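Local atomic coordinates of nigerythrin (Desulfovibrio vulgaris subsp. vulgaris, PDB entry 1YUZ), a protein that reduces peroxide at the expense of NADH in vitro, as a homodimeric rubrerythrin that joins a diiron four-helix bundle to a rubredoxin-like iron domain. Residues N107-S110 and G111-E115; L147-S150 and V151-E154; F126-K129 and A130-G134; A138-V141 and F142-K146. All coordinates share one frame; numbering follows the deposited sequence. Where two conformers were deposited one is given.

Contact 1 of 4, residues N107-S110 and G111-E115. With FE2 (Fe (II) ion), chain G.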
loop_
_atom_site.group_PDB
_atom_site.type_symbol
_atom_site.label_atom_id
_atom_site.label_comp_id
_atom_site.label_asym_id
_atom_site.label_seq_id
_atom_site.Cartn_x
_atom_site.Cartn_y
_atom_site.Cartn_z
ATOM N N ASN B 107 -11.782 -0.933 -5.304
ATOM C CA ASN B 107 -12.096 -0.019 -4.214
ATOM C C ASN B 107 -10.967 -0.068 -3.187
ATOM O O ASN B 107 -10.586 0.957 -2.627
ATOM C CB ASN B 107 -13.425 -0.379 -3.550
ATOM C CG ASN B 107 -14.605 -0.219 -4.487
ATOM O OD1 ASN B 107 -14.527 0.501 -5.481
ATOM N ND2 ASN B 107 -15.707 -0.879 -4.163
ATOM N N LEU B 108 -10.434 -1.262 -2.940
ATOM C CA LEU B 108 -9.326 -1.403 -2.004
ATOM C C LEU B 108 -8.115 -0.642 -2.535
ATOM O O LEU B 108 -7.389 -0.021 -1.771
ATOM C CB LEU B 108 -8.971 -2.877 -1.806
ATOM C CG LEU B 108 -9.921 -3.677 -0.913
ATOM C CD1 LEU B 108 -9.615 -5.159 -1.045
ATOM C CD2 LEU B 108 -9.775 -3.229 0.530
ATOM N N ILE B 109 -7.897 -0.691 -3.847
ATOM C CA ILE B 109 -6.775 0.025 -4.451
ATOM C C ILE B 109 -7.015 1.536 -4.352
ATOM O O ILE B 109 -6.100 2.297 -4.037
ATOM C CB ILE B 109 -6.580 -0.388 -5.933
ATOM C CG1 ILE B 109 -6.084 -1.839 -6.006
ATOM C CG2 ILE B 109 -5.608 0.564 -6.622
ATOM C CD1 ILE B 109 -4.708 -2.072 -5.382
ATOM N N SER B 110 -8.244 1.970 -4.616
ATOM C CA SER B 110 -8.578 3.386 -4.512
ATOM C C SER B 110 -8.330 3.833 -3.074
ATOM O O SER B 110 -7.774 4.903 -2.827
ATOM C CB SER B 110 -10.047 3.603 -4.880
ATOM O OG SER B 110 -10.432 4.951 -4.679
ATOM N N GLY B 111 -8.747 3.005 -2.124
ATOM C CA GLY B 111 -8.535 3.331 -0.728
ATOM C C GLY B 111 -7.054 3.426 -0.411
ATOM O O GLY B 111 -6.605 4.397 0.195
ATOM N N ALA B 112 -6.286 2.426 -0.830
ATOM C CA ALA B 112 -4.855 2.425 -0.571
ATOM C C ALA B 112 -4.183 3.660 -1.155
ATOM O O ALA B 112 -3.350 4.285 -0.499
ATOM C CB ALA B 112 -4.225 1.166 -1.141
ATOM N N ASN B 113 -4.542 4.023 -2.382
ATOM C CA ASN B 113 -3.936 5.191 -3.005
ATOM C C ASN B 113 -4.269 6.465 -2.250
ATOM O O ASN B 113 -3.413 7.338 -2.084
ATOM C CB ASN B 113 -4.373 5.317 -4.464
ATOM C CG ASN B 113 -3.726 4.276 -5.349
ATOM O OD1 ASN B 113 -2.642 3.783 -5.045
ATOM N ND2 ASN B 113 -4.381 3.944 -6.459
ATOM N N GLY B 114 -5.506 6.571 -1.784
ATOM C CA GLY B 114 -5.904 7.750 -1.042
ATOM C C GLY B 114 -5.151 7.823 0.275
ATOM O O GLY B 114 -4.677 8.889 0.674
ATOM N N GLU B 115 -5.039 6.685 0.955
ATOM C CA GLU B 115 -4.336 6.616 2.230
ATOM C C GLU B 115 -2.874 6.995 2.043
ATOM O O GLU B 115 -2.310 7.730 2.856
ATOM C CB GLU B 115 -4.429 5.205 2.812
ATOM C CG GLU B 115 -5.837 4.766 3.186
ATOM C CD GLU B 115 -6.425 5.558 4.344
ATOM O OE1 GLU B 115 -5.669 6.254 5.052
ATOM O OE2 GLU B 115 -7.650 5.471 4.564
HETATM FE FE FE2 G . -7.322 6.681 6.446
HETATM O O HOH W 1 -7.824 8.396 5.061
#

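Contact 2 of 4, residues L147-S150 and V151-E154. With FE2 (Fe (II) ion), chain G; FE (Fe (III) ion), chain F.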
loop_
_atom_site.group_PDB
_atom_site.type_symbol
_atom_site.label_atom_id
_atom_site.label_comp_id
_atom_site.label_asym_id
_atom_site.label_seq_id
_atom_site.Cartn_x
_atom_site.Cartn_y
_atom_site.Cartn_z
ATOM N N LEU B 147 -0.260 9.027 10.928
ATOM C CA LEU B 147 0.195 7.702 11.331
ATOM C C LEU B 147 -0.844 6.625 11.060
ATOM O O LEU B 147 -0.505 5.513 10.656
ATOM C CB LEU B 147 0.557 7.703 12.814
ATOM C CG LEU B 147 1.814 8.510 13.148
ATOM C CD1 LEU B 147 1.899 8.720 14.648
ATOM C CD2 LEU B 147 3.046 7.794 12.625
ATOM N N ALA B 148 -2.111 6.949 11.285
ATOM C CA ALA B 148 -3.164 5.977 11.049
ATOM C C ALA B 148 -3.345 5.712 9.560
ATOM O O ALA B 148 -3.636 4.588 9.164
ATOM C CB ALA B 148 -4.473 6.469 11.655
ATOM N N GLU B 149 -3.152 6.732 8.727
ATOM C CA GLU B 149 -3.353 6.557 7.291
ATOM C C GLU B 149 -2.429 5.518 6.673
ATOM O O GLU B 149 -2.849 4.752 5.811
ATOM C CB GLU B 149 -3.189 7.890 6.553
ATOM C CG GLU B 149 -3.939 9.068 7.180
ATOM C CD GLU B 149 -5.451 8.907 7.213
ATOM O OE1 GLU B 149 -5.950 7.778 7.413
ATOM O OE2 GLU B 149 -6.148 9.932 7.064
ATOM N N SER B 150 -1.170 5.478 7.097
ATOM C CA SER B 150 -0.281 4.486 6.517
ATOM C C SER B 150 -0.675 3.085 6.991
ATOM O O SER B 150 -0.449 2.105 6.289
ATOM C CB SER B 150 1.181 4.808 6.841
ATOM O OG SER B 150 1.397 4.949 8.229
ATOM N N VAL B 151 -1.267 2.992 8.179
ATOM C CA VAL B 151 -1.731 1.700 8.681
ATOM C C VAL B 151 -2.931 1.293 7.824
ATOM O O VAL B 151 -3.064 0.136 7.434
ATOM C CB VAL B 151 -2.143 1.789 10.169
ATOM C CG1 VAL B 151 -2.951 0.561 10.572
ATOM C CG2 VAL B 151 -0.901 1.892 11.039
ATOM N N HIS B 152 -3.797 2.251 7.514
ATOM C CA HIS B 152 -4.960 1.971 6.678
ATOM C C HIS B 152 -4.511 1.478 5.309
ATOM O O HIS B 152 -5.102 0.559 4.739
ATOM C CB HIS B 152 -5.799 3.234 6.495
ATOM C CG HIS B 152 -6.392 3.755 7.765
ATOM N ND1 HIS B 152 -6.961 5.007 7.858
ATOM C CD2 HIS B 152 -6.516 3.192 8.990
ATOM C CE1 HIS B 152 -7.409 5.193 9.086
ATOM N NE2 HIS B 152 -7.151 4.107 9.793
ATOM N N ALA B 153 -3.467 2.100 4.769
ATOM C CA ALA B 153 -2.954 1.703 3.465
ATOM C C ALA B 153 -2.507 0.247 3.510
ATOM O O ALA B 153 -2.834 -0.537 2.620
ATOM C CB ALA B 153 -1.789 2.602 3.059
ATOM N N GLU B 154 -1.766 -0.124 4.552
ATOM C CA GLU B 154 -1.299 -1.497 4.666
ATOM C C GLU B 154 -2.464 -2.470 4.816
ATOM O O GLU B 154 -2.462 -3.538 4.209
ATOM C CB GLU B 154 -0.348 -1.650 5.855
ATOM C CG GLU B 154 0.181 -3.067 5.993
ATOM C CD GLU B 154 1.119 -3.253 7.166
ATOM O OE1 GLU B 154 1.476 -4.415 7.451
ATOM O OE2 GLU B 154 1.507 -2.248 7.800
HETATM FE FE FE2 G . -7.322 6.681 6.446
HETATM FE FE FE F . -7.925 10.075 6.072
HETATM O O HOH W 1 -7.824 8.396 5.061
#

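Contact 3 of 4, residues F126-K129 and A130-G134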
loop_
_atom_site.group_PDB
_atom_site.type_symbol
_atom_site.label_atom_id
_atom_site.label_comp_id
_atom_site.label_asym_id
_atom_site.label_seq_id
_atom_site.Cartn_x
_atom_site.Cartn_y
_atom_site.Cartn_z
ATOM N N PHE B 126 0.861 19.412 5.800
ATOM C CA PHE B 126 0.161 20.169 6.830
ATOM C C PHE B 126 0.931 20.163 8.145
ATOM O O PHE B 126 0.934 21.154 8.874
ATOM C CB PHE B 126 -1.235 19.587 7.047
ATOM C CG PHE B 126 -2.179 19.811 5.898
ATOM C CD1 PHE B 126 -3.434 19.216 5.901
ATOM C CD2 PHE B 126 -1.830 20.633 4.826
ATOM C CE1 PHE B 126 -4.332 19.431 4.862
ATOM C CE2 PHE B 126 -2.724 20.856 3.780
ATOM C CZ PHE B 126 -3.974 20.255 3.799
ATOM N N ILE B 127 1.578 19.045 8.455
ATOM C CA ILE B 127 2.366 18.951 9.677
ATOM C C ILE B 127 3.517 19.946 9.602
ATOM O O ILE B 127 3.776 20.681 10.552
ATOM C CB ILE B 127 2.934 17.527 9.864
ATOM C CG1 ILE B 127 1.791 16.552 10.163
ATOM C CG2 ILE B 127 3.969 17.516 10.986
ATOM C CD1 ILE B 127 2.200 15.101 10.119
ATOM N N ARG B 128 4.205 19.969 8.466
ATOM C CA ARG B 128 5.326 20.879 8.286
ATOM C C ARG B 128 4.891 22.330 8.458
ATOM O O ARG B 128 5.565 23.107 9.134
ATOM C CB ARG B 128 5.949 20.689 6.903
ATOM C CG ARG B 128 7.132 21.600 6.645
ATOM C CD ARG B 128 8.278 21.310 7.602
ATOM N NE ARG B 128 9.288 22.365 7.564
ATOM C CZ ARG B 128 10.461 22.309 8.188
ATOM N NH1 ARG B 128 10.787 21.241 8.905
ATOM N NH2 ARG B 128 11.311 23.322 8.095
ATOM N N LYS B 129 3.767 22.694 7.850
ATOM C CA LYS B 129 3.269 24.060 7.952
ATOM C C LYS B 129 2.935 24.388 9.404
ATOM O O LYS B 129 3.238 25.480 9.879
ATOM C CB LYS B 129 2.029 24.253 7.075
ATOM C CG LYS B 129 1.437 25.662 7.124
ATOM C CD LYS B 129 2.362 26.695 6.496
ATOM C CE LYS B 129 1.707 28.068 6.446
ATOM N NZ LYS B 129 2.556 29.065 5.734
ATOM N N ALA B 130 2.310 23.447 10.108
ATOM C CA ALA B 130 1.957 23.655 11.511
ATOM C C ALA B 130 3.227 23.851 12.335
ATOM O O ALA B 130 3.260 24.666 13.253
ATOM C CB ALA B 130 1.160 22.465 12.039
ATOM N N GLN B 131 4.273 23.101 12.003
ATOM C CA GLN B 131 5.544 23.226 12.709
ATOM C C GLN B 131 6.139 24.606 12.470
ATOM O O GLN B 131 6.586 25.277 13.401
ATOM C CB GLN B 131 6.539 22.179 12.214
ATOM C CG GLN B 131 6.292 20.777 12.716
ATOM C CD GLN B 131 7.320 19.808 12.184
ATOM O OE1 GLN B 131 7.318 19.474 10.998
ATOM N NE2 GLN B 131 8.219 19.364 13.055
ATOM N N GLU B 132 6.143 25.026 11.211
ATOM C CA GLU B 132 6.704 26.320 10.852
ATOM C C GLU B 132 5.922 27.483 11.459
ATOM O O GLU B 132 6.480 28.565 11.650
ATOM C CB GLU B 132 6.783 26.444 9.324
ATOM C CG GLU B 132 7.603 25.323 8.682
ATOM C CD GLU B 132 7.768 25.472 7.180
ATOM O OE1 GLU B 132 6.882 26.071 6.538
ATOM O OE2 GLU B 132 8.779 24.966 6.639
ATOM N N GLU B 133 4.648 27.258 11.780
ATOM C CA GLU B 133 3.805 28.297 12.378
ATOM C C GLU B 133 3.686 28.137 13.893
ATOM O O GLU B 133 2.949 28.878 14.543
ATOM C CB GLU B 133 2.399 28.284 11.767
ATOM C CG GLU B 133 2.351 28.507 10.265
ATOM C CD GLU B 133 0.944 28.787 9.755
ATOM O OE1 GLU B 133 -0.010 28.115 10.204
ATOM O OE2 GLU B 133 0.790 29.680 8.895
ATOM N N GLY B 134 4.399 27.165 14.448
ATOM C CA GLY B 134 4.364 26.943 15.883
ATOM C C GLY B 134 3.041 26.462 16.452
ATOM O O GLY B 134 2.769 26.658 17.635
HETATM O O HOH W 2 5.062 28.121 6.006
#

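Contact 4 of 4, residues A138-V141 and F142-K146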
loop_
_atom_site.group_PDB
_atom_site.type_symbol
_atom_site.label_atom_id
_atom_site.label_comp_id
_atom_site.label_asym_id
_atom_site.label_seq_id
_atom_site.Cartn_x
_atom_site.Cartn_y
_atom_site.Cartn_z
ATOM N N ALA B 138 -1.971 21.499 16.320
ATOM C CA ALA B 138 -2.228 21.030 14.967
ATOM C C ALA B 138 -1.207 19.968 14.582
ATOM O O ALA B 138 -1.549 18.988 13.924
ATOM C CB ALA B 138 -2.171 22.194 13.995
ATOM N N VAL B 139 0.044 20.157 14.985
ATOM C CA VAL B 139 1.073 19.172 14.683
ATOM C C VAL B 139 0.650 17.836 15.290
ATOM O O VAL B 139 0.761 16.791 14.651
ATOM C CB VAL B 139 2.445 19.589 15.264
ATOM C CG1 VAL B 139 3.417 18.420 15.206
ATOM C CG2 VAL B 139 3.004 20.775 14.478
ATOM N N HIS B 140 0.150 17.878 16.520
ATOM C CA HIS B 140 -0.285 16.665 17.204
ATOM C C HIS B 140 -1.426 15.981 16.459
ATOM O O HIS B 140 -1.364 14.786 16.170
ATOM C CB HIS B 140 -0.741 17.002 18.625
ATOM C CG HIS B 140 -1.373 15.854 19.348
ATOM N ND1 HIS B 140 -0.648 14.788 19.833
ATOM C CD2 HIS B 140 -2.668 15.597 19.649
ATOM C CE1 HIS B 140 -1.468 13.925 20.408
ATOM N NE2 HIS B 140 -2.699 14.392 20.309
ATOM N N VAL B 141 -2.470 16.740 16.150
ATOM C CA VAL B 141 -3.618 16.181 15.451
ATOM C C VAL B 141 -3.258 15.628 14.073
ATOM O O VAL B 141 -3.628 14.505 13.736
ATOM C CB VAL B 141 -4.741 17.231 15.317
ATOM C CG1 VAL B 141 -5.828 16.723 14.381
ATOM C CG2 VAL B 141 -5.331 17.530 16.694
ATOM N N PHE B 142 -2.528 16.408 13.283
ATOM C CA PHE B 142 -2.133 15.972 11.947
ATOM C C PHE B 142 -1.226 14.746 12.015
ATOM O O PHE B 142 -1.279 13.877 11.147
ATOM C CB PHE B 142 -1.412 17.105 11.213
ATOM C CG PHE B 142 -2.318 18.208 10.736
ATOM C CD1 PHE B 142 -1.855 19.519 10.688
ATOM C CD2 PHE B 142 -3.610 17.940 10.284
ATOM C CE1 PHE B 142 -2.656 20.545 10.195
ATOM C CE2 PHE B 142 -4.421 18.961 9.790
ATOM C CZ PHE B 142 -3.941 20.269 9.743
ATOM N N THR B 143 -0.382 14.689 13.038
ATOM C CA THR B 143 0.523 13.563 13.223
ATOM C C THR B 143 -0.262 12.287 13.499
ATOM O O THR B 143 0.001 11.243 12.897
ATOM C CB THR B 143 1.493 13.814 14.395
ATOM O OG1 THR B 143 2.460 14.796 14.007
ATOM C CG2 THR B 143 2.211 12.534 14.796
ATOM N N ARG B 144 -1.223 12.365 14.416
ATOM C CA ARG B 144 -2.032 11.200 14.748
ATOM C C ARG B 144 -2.753 10.676 13.512
ATOM O O ARG B 144 -2.754 9.474 13.250
ATOM C CB ARG B 144 -3.047 11.536 15.848
ATOM C CG ARG B 144 -2.443 11.655 17.243
ATOM C CD ARG B 144 -3.390 11.102 18.313
ATOM N NE ARG B 144 -2.796 11.110 19.649
ATOM C CZ ARG B 144 -1.657 10.500 19.964
ATOM N NH1 ARG B 144 -0.985 9.832 19.036
ATOM N NH2 ARG B 144 -1.183 10.563 21.199
ATOM N N ALA B 145 -3.363 11.577 12.747
ATOM C CA ALA B 145 -4.073 11.175 11.538
ATOM C C ALA B 145 -3.103 10.539 10.544
ATOM O O ALA B 145 -3.365 9.454 10.022
ATOM C CB ALA B 145 -4.765 12.387 10.898
ATOM N N LYS B 146 -1.984 11.214 10.299
ATOM C CA LYS B 146 -0.962 10.747 9.366
ATOM C C LYS B 146 -0.511 9.320 9.658
ATOM O O LYS B 146 -0.394 8.498 8.745
ATOM C CB LYS B 146 0.236 11.707 9.403
ATOM C CG LYS B 146 1.442 11.317 8.547
ATOM C CD LYS B 146 2.422 10.440 9.313
ATOM C CE LYS B 146 3.712 10.212 8.536
ATOM N NZ LYS B 146 3.534 9.283 7.383
#

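Contact 1 of 4, residues N107-S110 and G111-E115
Ile109 and Asn113, one helical turn apart, lie side by side and point the same way, the methyl CG2 of Ile109 resting 3.6 Å from the amide ND2 of Asn113. With CG anti to its own carbonyl carbon (chi1 -73°), Asn113 folds its amide back along the helix, and Asn113 CG lies 3.4 Å from Ile109 O. That oxygen is already taken by the backbone, since Asn113 N donates to Ile109 O over 2.9 Å; the side-chain amide meets it at a poor angle and adds no bond. The tight part of the contact is the turn at Gly111 and Ala112. Here Gly111 N reaches Asn107 O, Ala112 N reaches Leu108 O, and the methyl Ala112 CB sits 3.4 Å from Leu108 O.

Both segments belong to helix 104-132 of the ferritin-like four-helix bundle, and its buried side leads to the diiron site. Leu108 packs against helices 60-87 and 136-161, while Glu115 turns its carboxylate inward. Its chain bends at chi2 (-67°), and both oxygens chelate the ferrous ion, Glu115 OE1 at 2.2 Å and Glu115 OE2 at 2.3 Å from the iron. Tyr47 also bonds Glu115 OE2, a second-shell hold on this ligand; Glu73, Glu149, His152 and a water complete the metal's shell. The looser side carries Ser110, Asn113 and Gly114, all partly exposed. Ser110 OG is hydrogen-bonded to Lys46 NZ of helix 29-56, and Asn113 packs on Ile116 of the second subunit.

Contact 2 of 4, residues L147-S150 and V151-E154
Glu149 and His152 both carry CG anti to the carbonyl carbon, and Glu149 bends at chi2 (-62°), which brings its carboxylate beside the imidazole at the ferrous ion. Glu149 OE1 and His152 ND1 stand 3.0 Å apart as ligands of one metal, not as a hydrogen-bonded pair. The carboxylate and ring planes are turned 71° against each other. Glu149 bridges the two irons: Glu149 OE1 binds the ferrous ion at 2.0 Å, and Glu149 OE2 binds the ferric ion at 2.0 Å. Water 1 also spans the metals, 2.3 Å from the ferrous ion.

The three-residue spacing of these ligands is the ExxH motif of the ferritin-like diiron bundle, carried here by helix 136-161. Glu73 is the other carboxylate shared by both metals, while Glu40 and Glu118 serve the ferric ion and Glu115 the ferrous one. Ala148 O packs over one face of the His152 imidazole, 3.1 Å above the ring plane and toward its rim, while accepting His152 N over 2.9 Å. The other ring nitrogen, His152 NE2, is hydrogen-bonded to Gly178 O, which, with the iron bond at ND1, should fix the ring's rotation and ties it to the rubredoxin-like domain. Ser150 and Glu154 face the second subunit, where Asn161 of that subunit bonds Ser150 OG through OD1 and Glu154 OE2 through ND2.

Contact 3 of 4, residues F126-K129 and A130-G134
Arg128 and Glu132 meet at about a right angle, the guanidinium and carboxylate planes 75° apart. Arg128 has two conformers; the one described leaves the backbone with CG anti to N and bends at chi2 (63°), which turns NE back toward the next helical turn. There Arg128 NE bonds Glu132 OE2 at 2.8 Å in a salt bridge with an N-H...O angle of 160°, perhaps held only part of the time. The oxygen lies at the edge of the guanidinium, near its plane, but the donor stands above the carboxylate plane; Arg128 NH2 adds a weak bond to the same oxygen. Gln131 crosses the arginine from another side, its amide nearly perpendicular to the guanidinium.

Lys129 and Glu133 cross more loosely. The methylene Lys129 CE comes closest, 3.1 Å from Glu133 OE2, whereas Lys129 NZ makes only a long salt bridge to Glu133 OE2 at 3.7 Å. Water 2 links the two ion pairs, accepting from Lys129 NZ at 2.7 Å and donating to Glu132 OE1, and Thr29 of helix 29-56 bonds Glu133 OE1. Beneath this polar surface, Phe126 and Ile127 turn into the bundle against Phe142. Gly134 N bonds Gln131 O, and Glu133 N reaches Lys129 O. One i to i+4 ion pair and a longer one beside it thus lie over the end of helix 104-132, which closes in a Schellman motif at Gly134.

Contact 4 of 4, residues A138-V141 and F142-K146
Val139 O is gripped twice by Thr143, by its hydroxyl OG1 at 2.7 Å and by its backbone N at 2.9 Å. The two donors arrive from opposite faces of the carbonyl plane, the hydroxyl standing 36° out of it. Thr143 holds OG1 anti to its own carbonyl carbon and beside its backbone N (chi1 -73°), the setting that lets the hydroxyl reach back one turn; Val139 CG1 lies alongside it.

One residue further round, His140 and Arg144 cross at the surface with ring and guanidinium planes 76° apart. Arg144 has two conformers, so its contacts, given here for one of them, are tentative. Arg144 CG lies over the face of the imidazole, 4.3 Å from the His140 ring centroid, in a CH-pi contact. Farther out, His140 CE1 approaches Arg144 NE to 3.2 Å and lies over one face of the guanidinium. Arg144 then packs on Cys192, a ligand of the rubredoxin-like iron, and gives a weak bond to Ile191 O.

On the buried side, Phe142 CE1 touches Ala138 CB at 4.2 Å, and Phe142 N bonds Ala138 O at 2.8 Å. The ring packs against helix 29-56 and against Ile127 of helix 104-132, while Val141 packs on helix 60-87. The chemistry thus divides by face: the doubly used carbonyl takes up a buried hydroxyl within the helix itself, while in the conformer described the arginine could help offset the negative charge of the cysteine-bound iron centre.

Overall arrangement
Contacts 1 and 2 supply three of the six protein ligands of the diiron site, Glu115, Glu149 and His152: both bind the ferrous ion and share water 1, with Glu115 OE1 and Glu149 OE1 2.8 Å apart as ligands of that metal. Glu115 CB also packs on Ala153 CB at 3.7 Å, joining helices 104-132 and 136-161. Contacts 3 and 4 join the same two helices nearer the bundle end, Ile127 CG1 touching Phe142 CB at 3.4 Å. Contact 4 runs directly into contact 2 along helix 136-161 and approaches the rubredoxin-like iron through Arg144, whose side chain comes about 6 Å from it in one of two conformers. Contact 3 lies farthest from contact 1, about 27 Å between centres.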